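Local coordinates for RNA polymerase sigma-H factor (Fusobacterium nucleatum subsp. nucleatum, PDB 3MZY), which probably acts as a sigma-70 family initiation factor, directing RNA polymerase to specific promoter sites and then being released, at residues A[20-23]-A[28-31]; A[125-130]-A[136-141]. All coordinates share one frame; numbering follows the deposited sequence.

Contact 1 (A[20-23]-A[28-31])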
ATOM      1  N   LYS A  20       1.271  -5.136   7.486  1.00 73.09           N
ATOM      2  CA  LYS A  20       1.367  -5.411   8.913  1.00 77.57           C
ATOM      3  C   LYS A  20       0.637  -6.693   9.309  1.00 80.28           C
ATOM      4  O   LYS A  20       1.028  -7.358  10.271  1.00 84.46           O
ATOM      5  CB  LYS A  20       0.828  -4.224   9.720  1.00 80.91           C
ATOM      6  N   PHE A  21      -0.405  -7.046   8.554  1.00 79.04           N
ATOM      7  CA  PHE A  21      -1.326  -8.122   8.954  1.00 82.53           C
ATOM      8  C   PHE A  21      -1.318  -9.389   8.085  1.00 81.41           C
ATOM      9  O   PHE A  21      -2.082 -10.317   8.342  1.00 84.48           O
ATOM     10  CB  PHE A  21      -2.752  -7.571   9.083  1.00 84.23           C
ATOM     11  CG  PHE A  21      -2.986  -6.774  10.342  1.00 90.12           C
ATOM     12  CD1 PHE A  21      -3.373  -7.412  11.523  1.00 97.76           C
ATOM     13  CD2 PHE A  21      -2.828  -5.389  10.348  1.00 90.15           C
ATOM     14  CE1 PHE A  21      -3.594  -6.679  12.695  1.00104.98           C
ATOM     15  CE2 PHE A  21      -3.042  -4.644  11.510  1.00 96.62           C
ATOM     16  CZ  PHE A  21      -3.426  -5.286  12.686  1.00104.42           C
ATOM     17  N   TYR A  22      -0.438  -9.438   7.087  1.00 78.33           N
ATOM     18  CA  TYR A  22      -0.424 -10.529   6.110  1.00 78.56           C
ATOM     19  C   TYR A  22      -0.145 -11.933   6.681  1.00 83.74           C
ATOM     20  O   TYR A  22       0.855 -12.171   7.377  1.00 86.02           O
ATOM     21  CB  TYR A  22       0.532 -10.201   4.959  1.00 75.74           C
ATOM     22  CG  TYR A  22       0.636 -11.257   3.872  1.00 77.54           C
ATOM     23  CD1 TYR A  22      -0.502 -11.745   3.213  1.00 78.42           C
ATOM     24  CD2 TYR A  22       1.881 -11.754   3.483  1.00 79.17           C
ATOM     25  CE1 TYR A  22      -0.392 -12.715   2.206  1.00 80.27           C
ATOM     26  CE2 TYR A  22       1.999 -12.716   2.481  1.00 81.39           C
ATOM     27  CZ  TYR A  22       0.866 -13.194   1.848  1.00 82.27           C
ATOM     28  OH  TYR A  22       1.011 -14.145   0.856  1.00 85.40           O
ATOM     29  N   ASP A  23      -1.066 -12.843   6.371  1.00 86.25           N
ATOM     30  CA  ASP A  23      -0.948 -14.253   6.692  1.00 92.23           C
ATOM     31  C   ASP A  23      -0.491 -14.950   5.419  1.00 92.69           C
ATOM     32  O   ASP A  23      -1.233 -14.994   4.427  1.00 91.33           O
ATOM     33  CB  ASP A  23      -2.307 -14.799   7.140  1.00 95.85           C
ATOM     34  CG  ASP A  23      -2.198 -16.097   7.917  1.00103.24           C
ATOM     35  OD1 ASP A  23      -1.638 -17.083   7.388  1.00105.58           O
ATOM     36  OD2 ASP A  23      -2.699 -16.128   9.060  1.00107.47           O
ATOM     37  N   SER A  28      -2.161 -15.154  -1.542  1.00 82.78           N
ATOM     38  CA  SER A  28      -1.060 -14.387  -2.116  1.00 80.33           C
ATOM     39  C   SER A  28      -1.102 -12.965  -1.563  1.00 71.04           C
ATOM     40  O   SER A  28      -2.173 -12.460  -1.199  1.00 67.70           O
ATOM     41  CB  SER A  28      -1.145 -14.372  -3.649  1.00 84.57           C
ATOM     42  OG  SER A  28      -1.927 -13.285  -4.128  1.00 79.27           O
ATOM     43  N   PHE A  29       0.052 -12.313  -1.496  1.00 69.19           N
ATOM     44  CA  PHE A  29       0.073 -10.993  -0.917  1.00 62.92           C
ATOM     45  C   PHE A  29      -0.664  -9.994  -1.811  1.00 59.65           C
ATOM     46  O   PHE A  29      -1.406  -9.148  -1.318  1.00 55.90           O
ATOM     47  CB  PHE A  29       1.492 -10.501  -0.567  1.00 64.70           C
ATOM     48  CG  PHE A  29       1.510  -9.065  -0.115  1.00 60.31           C
ATOM     49  CD1 PHE A  29       0.922  -8.696   1.096  1.00 56.53           C
ATOM     50  CD2 PHE A  29       2.025  -8.074  -0.928  1.00 59.70           C
ATOM     51  CE1 PHE A  29       0.880  -7.363   1.497  1.00 56.37           C
ATOM     52  CE2 PHE A  29       1.979  -6.730  -0.534  1.00 58.66           C
ATOM     53  CZ  PHE A  29       1.407  -6.377   0.684  1.00 56.21           C
ATOM     54  N   SER A  30      -0.468 -10.122  -3.121  1.00 62.42           N
ATOM     55  CA  SER A  30      -1.126  -9.265  -4.113  1.00 60.46           C
ATOM     56  C   SER A  30      -2.627  -9.161  -3.887  1.00 59.35           C
ATOM     57  O   SER A  30      -3.178  -8.060  -3.899  1.00 56.91           O
ATOM     58  CB  SER A  30      -0.854  -9.757  -5.536  1.00 65.09           C
ATOM     59  OG  SER A  30       0.385  -9.255  -6.021  1.00 67.10           O
ATOM     60  N   SER A  31      -3.289 -10.293  -3.665  1.00 63.19           N
ATOM     61  CA  SER A  31      -4.731 -10.252  -3.443  1.00 64.90           C
ATOM     62  C   SER A  31      -5.087  -9.744  -2.047  1.00 62.50           C
ATOM     63  O   SER A  31      -6.130  -9.128  -1.849  1.00 63.55           O
ATOM     64  CB  SER A  31      -5.388 -11.605  -3.738  1.00 71.83           C
ATOM     65  OG  SER A  31      -4.636 -12.658  -3.178  1.00 74.78           O
TER
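The rings of Y22 and F29 meet in a T-shaped stack: an edge of F29 points at a face of Y22, with the centroids 5.2 Å apart and the planes at 72°. CD1 of F29 makes the approach, coming within 3.8 Å of Y22 CG. The same face of Y22 takes the root of the phenylalanine as well. F29 CB stands over it in a CH-pi contact, 3.9 Å from the centroid of the Y22 ring but displaced toward the rim, where Y22 CZ is its nearest atom at 3.7 Å. Y22 therefore covers both the start of the F29 side chain and one corner of its ring. Its first torsion makes this possible: with CG opposite the backbone N (chi1 -180°), the ring extends across the turn to the first residue of the next helix.

Tyrosine suits position 22, since its carbon face packs while the hydroxyl reaches the turn backbone. Y22 OH is hydrogen-bonded to S27 O; F29 N lies 3.1 Å from Y22 OH, but at an angle too poor for a bond. Next to it, S28 occupies the N-cap, and its OG shares a hydrogen bond of 2.9 Å with S31 OG, linking two small polar side chains over the first turn. F29, wholly apolar, suits the buried side. Within sigma-70 region 2, the contact closes the turn between helix 8-21 and helix 29-50; F29 packs back on A18 and I19 of the former, while I145 and R149 bring helix 138-159 against it.

Contact 2 (A[125-130]-A[136-141])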
ATOM      1  N   TYR A 125      -6.273  -0.972  -7.855  1.00 42.69           N
ATOM      2  CA  TYR A 125      -6.178  -1.748  -9.076  1.00 40.01           C
ATOM      3  C   TYR A 125      -5.517  -3.078  -8.755  1.00 41.79           C
ATOM      4  O   TYR A 125      -4.592  -3.129  -7.945  1.00 43.82           O
ATOM      5  CB  TYR A 125      -5.364  -0.978 -10.104  1.00 38.73           C
ATOM      6  CG  TYR A 125      -6.108   0.207 -10.655  1.00 38.50           C
ATOM      7  CD1 TYR A 125      -7.158   0.031 -11.543  1.00 38.03           C
ATOM      8  CD2 TYR A 125      -5.793   1.506 -10.242  1.00 40.35           C
ATOM      9  CE1 TYR A 125      -7.863   1.122 -12.035  1.00 39.03           C
ATOM     10  CE2 TYR A 125      -6.477   2.597 -10.737  1.00 40.79           C
ATOM     11  CZ  TYR A 125      -7.511   2.395 -11.627  1.00 39.85           C
ATOM     12  OH  TYR A 125      -8.210   3.465 -12.091  1.00 42.00           O
ATOM     13  N   SER A 126      -5.993  -4.158  -9.369  1.00 42.59           N
ATOM     14  CA  SER A 126      -5.450  -5.483  -9.079  1.00 45.56           C
ATOM     15  C   SER A 126      -4.148  -5.661  -9.855  1.00 44.48           C
ATOM     16  O   SER A 126      -3.897  -4.930 -10.825  1.00 42.85           O
ATOM     17  CB  SER A 126      -6.438  -6.560  -9.488  1.00 48.88           C
ATOM     18  OG  SER A 126      -6.579  -6.537 -10.896  1.00 49.57           O
ATOM     19  N   TYR A 127      -3.329  -6.631  -9.450  1.00 46.67           N
ATOM     20  CA  TYR A 127      -2.050  -6.845 -10.105  1.00 47.16           C
ATOM     21  C   TYR A 127      -2.268  -7.147 -11.587  1.00 47.43           C
ATOM     22  O   TYR A 127      -1.479  -6.734 -12.429  1.00 48.13           O
ATOM     23  CB  TYR A 127      -1.227  -7.933  -9.390  1.00 51.63           C
ATOM     24  CG  TYR A 127      -1.608  -9.360  -9.724  1.00 57.53           C
ATOM     25  CD1 TYR A 127      -0.838 -10.122 -10.602  1.00 61.99           C
ATOM     26  CD2 TYR A 127      -2.753  -9.940  -9.180  1.00 61.64           C
ATOM     27  CE1 TYR A 127      -1.204 -11.443 -10.919  1.00 70.20           C
ATOM     28  CE2 TYR A 127      -3.125 -11.252  -9.481  1.00 68.50           C
ATOM     29  CZ  TYR A 127      -2.355 -12.000 -10.348  1.00 73.25           C
ATOM     30  OH  TYR A 127      -2.733 -13.302 -10.639  1.00 81.63           O
ATOM     31  N   ARG A 128      -3.354  -7.848 -11.905  1.00 49.03           N
ATOM     32  CA  ARG A 128      -3.709  -8.123 -13.294  1.00 51.64           C
ATOM     33  C   ARG A 128      -4.017  -6.832 -14.042  1.00 48.83           C
ATOM     34  O   ARG A 128      -3.607  -6.655 -15.190  1.00 51.30           O
ATOM     35  CB  ARG A 128      -4.912  -9.048 -13.374  1.00 56.05           C
ATOM     36  CG  ARG A 128      -4.621 -10.422 -12.868  1.00 62.91           C
ATOM     37  CD  ARG A 128      -5.839 -11.296 -13.000  1.00 71.52           C
ATOM     38  NE  ARG A 128      -6.299 -11.370 -14.380  1.00 76.62           N
ATOM     39  CZ  ARG A 128      -7.576 -11.460 -14.724  1.00 82.51           C
ATOM     40  NH1 ARG A 128      -7.917 -11.531 -16.002  1.00 88.50           N
ATOM     41  NH2 ARG A 128      -8.513 -11.477 -13.786  1.00 83.36           N
ATOM     42  N   GLU A 129      -4.739  -5.933 -13.387  1.00 47.06           N
ATOM     43  CA  GLU A 129      -5.092  -4.675 -14.014  1.00 47.47           C
ATOM     44  C   GLU A 129      -3.856  -3.809 -14.180  1.00 46.95           C
ATOM     45  O   GLU A 129      -3.747  -3.071 -15.162  1.00 48.10           O
ATOM     46  CB  GLU A 129      -6.175  -3.950 -13.216  1.00 49.20           C
ATOM     47  CG  GLU A 129      -7.540  -4.642 -13.225  1.00 50.37           C
ATOM     48  CD  GLU A 129      -8.540  -3.987 -12.282  1.00 56.04           C
ATOM     49  OE1 GLU A 129      -8.111  -3.372 -11.279  1.00 57.91           O
ATOM     50  OE2 GLU A 129      -9.769  -4.089 -12.538  1.00 60.49           O
ATOM     51  N   ILE A 130      -2.909  -3.925 -13.244  1.00 46.46           N
ATOM     52  CA  ILE A 130      -1.678  -3.143 -13.286  1.00 45.74           C
ATOM     53  C   ILE A 130      -0.800  -3.610 -14.463  1.00 46.12           C
ATOM     54  O   ILE A 130      -0.223  -2.784 -15.187  1.00 47.17           O
ATOM     55  CB  ILE A 130      -0.925  -3.186 -11.906  1.00 45.99           C
ATOM     56  CG1 ILE A 130      -1.756  -2.480 -10.821  1.00 46.26           C
ATOM     57  CG2 ILE A 130       0.474  -2.551 -11.995  1.00 45.13           C
ATOM     58  CD1 ILE A 130      -1.298  -2.755  -9.385  1.00 44.24           C
ATOM     59  N   LYS A 136       3.009  -4.785 -18.877  1.00 55.50           N
ATOM     60  CA  LYS A 136       4.036  -5.629 -18.290  1.00 55.09           C
ATOM     61  C   LYS A 136       3.391  -6.959 -18.070  1.00 53.89           C
ATOM     62  O   LYS A 136       2.167  -7.043 -18.053  1.00 54.14           O
ATOM     63  CB  LYS A 136       4.530  -5.048 -16.954  1.00 54.72           C
ATOM     64  CG  LYS A 136       5.378  -3.784 -17.080  1.00 58.32           C
ATOM     65  CD  LYS A 136       6.406  -3.931 -18.168  1.00 63.45           C
ATOM     66  CE  LYS A 136       7.466  -2.834 -18.119  1.00 72.14           C
ATOM     67  NZ  LYS A 136       8.682  -3.310 -17.401  1.00 74.94           N
ATOM     68  N   ASN A 137       4.176  -8.013 -17.919  1.00 55.59           N
ATOM     69  CA  ASN A 137       3.557  -9.305 -17.622  1.00 57.59           C
ATOM     70  C   ASN A 137       3.226  -9.498 -16.139  1.00 56.51           C
ATOM     71  O   ASN A 137       3.806  -8.843 -15.276  1.00 55.12           O
ATOM     72  CB  ASN A 137       4.289 -10.494 -18.271  1.00 62.44           C
ATOM     73  CG  ASN A 137       5.650 -10.799 -17.653  1.00 64.58           C
ATOM     74  OD1 ASN A 137       6.385 -11.661 -18.165  1.00 70.03           O
ATOM     75  ND2 ASN A 137       5.994 -10.122 -16.567  1.00 60.51           N
ATOM     76  N   LEU A 138       2.250 -10.352 -15.866  1.00 59.69           N
ATOM     77  CA  LEU A 138       1.761 -10.608 -14.511  1.00 60.61           C
ATOM     78  C   LEU A 138       2.871 -10.877 -13.496  1.00 59.55           C
ATOM     79  O   LEU A 138       2.876 -10.285 -12.424  1.00 58.54           O
ATOM     80  CB  LEU A 138       0.751 -11.771 -14.518  1.00 66.79           C
ATOM     81  CG  LEU A 138      -0.759 -11.530 -14.736  1.00 70.71           C
ATOM     82  CD1 LEU A 138      -1.113 -10.551 -15.871  1.00 67.31           C
ATOM     83  CD2 LEU A 138      -1.493 -12.856 -14.951  1.00 78.98           C
ATOM     84  N   LYS A 139       3.806 -11.760 -13.841  1.00 61.64           N
ATOM     85  CA  LYS A 139       4.830 -12.214 -12.904  1.00 62.30           C
ATOM     86  C   LYS A 139       5.659 -11.033 -12.454  1.00 57.41           C
ATOM     87  O   LYS A 139       6.015 -10.906 -11.290  1.00 57.09           O
ATOM     88  CB  LYS A 139       5.742 -13.241 -13.565  1.00 66.73           C
ATOM     89  CG  LYS A 139       6.824 -13.792 -12.657  1.00 69.42           C
ATOM     90  CD  LYS A 139       7.855 -14.580 -13.460  1.00 77.67           C
ATOM     91  CE  LYS A 139       8.459 -15.718 -12.643  1.00 84.15           C
ATOM     92  NZ  LYS A 139       7.721 -16.993 -12.875  1.00 94.56           N
ATOM     93  N   SER A 140       5.957 -10.169 -13.406  1.00 55.33           N
ATOM     94  CA  SER A 140       6.778  -9.013 -13.164  1.00 53.83           C
ATOM     95  C   SER A 140       6.105  -8.034 -12.197  1.00 52.38           C
ATOM     96  O   SER A 140       6.784  -7.401 -11.395  1.00 53.18           O
ATOM     97  CB  SER A 140       7.098  -8.361 -14.497  1.00 54.67           C
ATOM     98  OG  SER A 140       7.049  -6.967 -14.403  1.00 58.29           O
ATOM     99  N   ILE A 141       4.779  -7.920 -12.269  1.00 51.34           N
ATOM    100  CA  ILE A 141       4.050  -7.007 -11.402  1.00 51.97           C
ATOM    101  C   ILE A 141       3.988  -7.601  -9.998  1.00 53.90           C
ATOM    102  O   ILE A 141       4.199  -6.916  -8.996  1.00 55.90           O
ATOM    103  CB  ILE A 141       2.610  -6.719 -11.949  1.00 52.99           C
ATOM    104  CG1 ILE A 141       2.670  -5.969 -13.286  1.00 50.14           C
ATOM    105  CG2 ILE A 141       1.748  -5.954 -10.916  1.00 55.36           C
ATOM    106  CD1 ILE A 141       3.522  -4.731 -13.279  1.00 49.66           C
TER
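Apolar contacts join Y127 and I130 to I141, whose methyl CG2 meets both. It lies 3.8 Å from I130 CG2 and 3.9 Å from Y127 CB, and it also rests 3.6 Å from the carbonyl oxygen Y127 O. In both isoleucines CG2 is opposite the backbone N (chi1 about -65°), which turns the two methyls toward each other; the beta-branch suits I141 because it sets a methyl next to the backbone, where it can touch Y127 O and I130 CG2 together. Nearer the surface, Y127 and L138 cross at about a right angle, and L138 CG sits 3.8 Å from Y127 CE1, approaching the ring obliquely. R128 CG lies over one face of the Y127 ring, toward its rim, while R128 itself is exposed. Helix 112-121 covers I141 with F113 and V117, and I130 with Y120.

The side-chain hydrogen bonds within the two segments belong to a capping box in 125-130: S126 OG accepts from E129 N at 3.2 Å, and E129 OE1 from S126 N at 3.0 Å. The second is nearly straight (165°), although it meets the anti side of the carboxylate from 33° out of its plane. Serine's short hydroxyl reaches the N-H three residues on, and glutamate is long enough to reach back. N137 takes the N-cap position of the second helix. The arrangement is consistent with a helix-turn-helix, as in region 4 of sigma factors. Chemically, its helices are joined by dispersion and hydrophobic burial, while polar bonds secure a helix start; a negative E129 would probably also suit the positive end of the helix dipole.

Contact 1 closes before contact 2 opens, so the two come in series along the chain, their centres 16 Å apart. Each spans a short connection between consecutive helices: 8-21 with 29-50 in contact 1, 127-134 with 138-159 in contact 2. They touch directly where S30 OG lies 4.0 Å from Y127 CB. Helix 138-159 ties them together further, since its first turn belongs to contact 2 while D142, just beyond, is hydrogen-bonded to S30 of contact 1. The region 2 part of this all-helical chain thus packs on the probable DNA-binding helix-turn-helix, and the two parts are held together in this crystal structure.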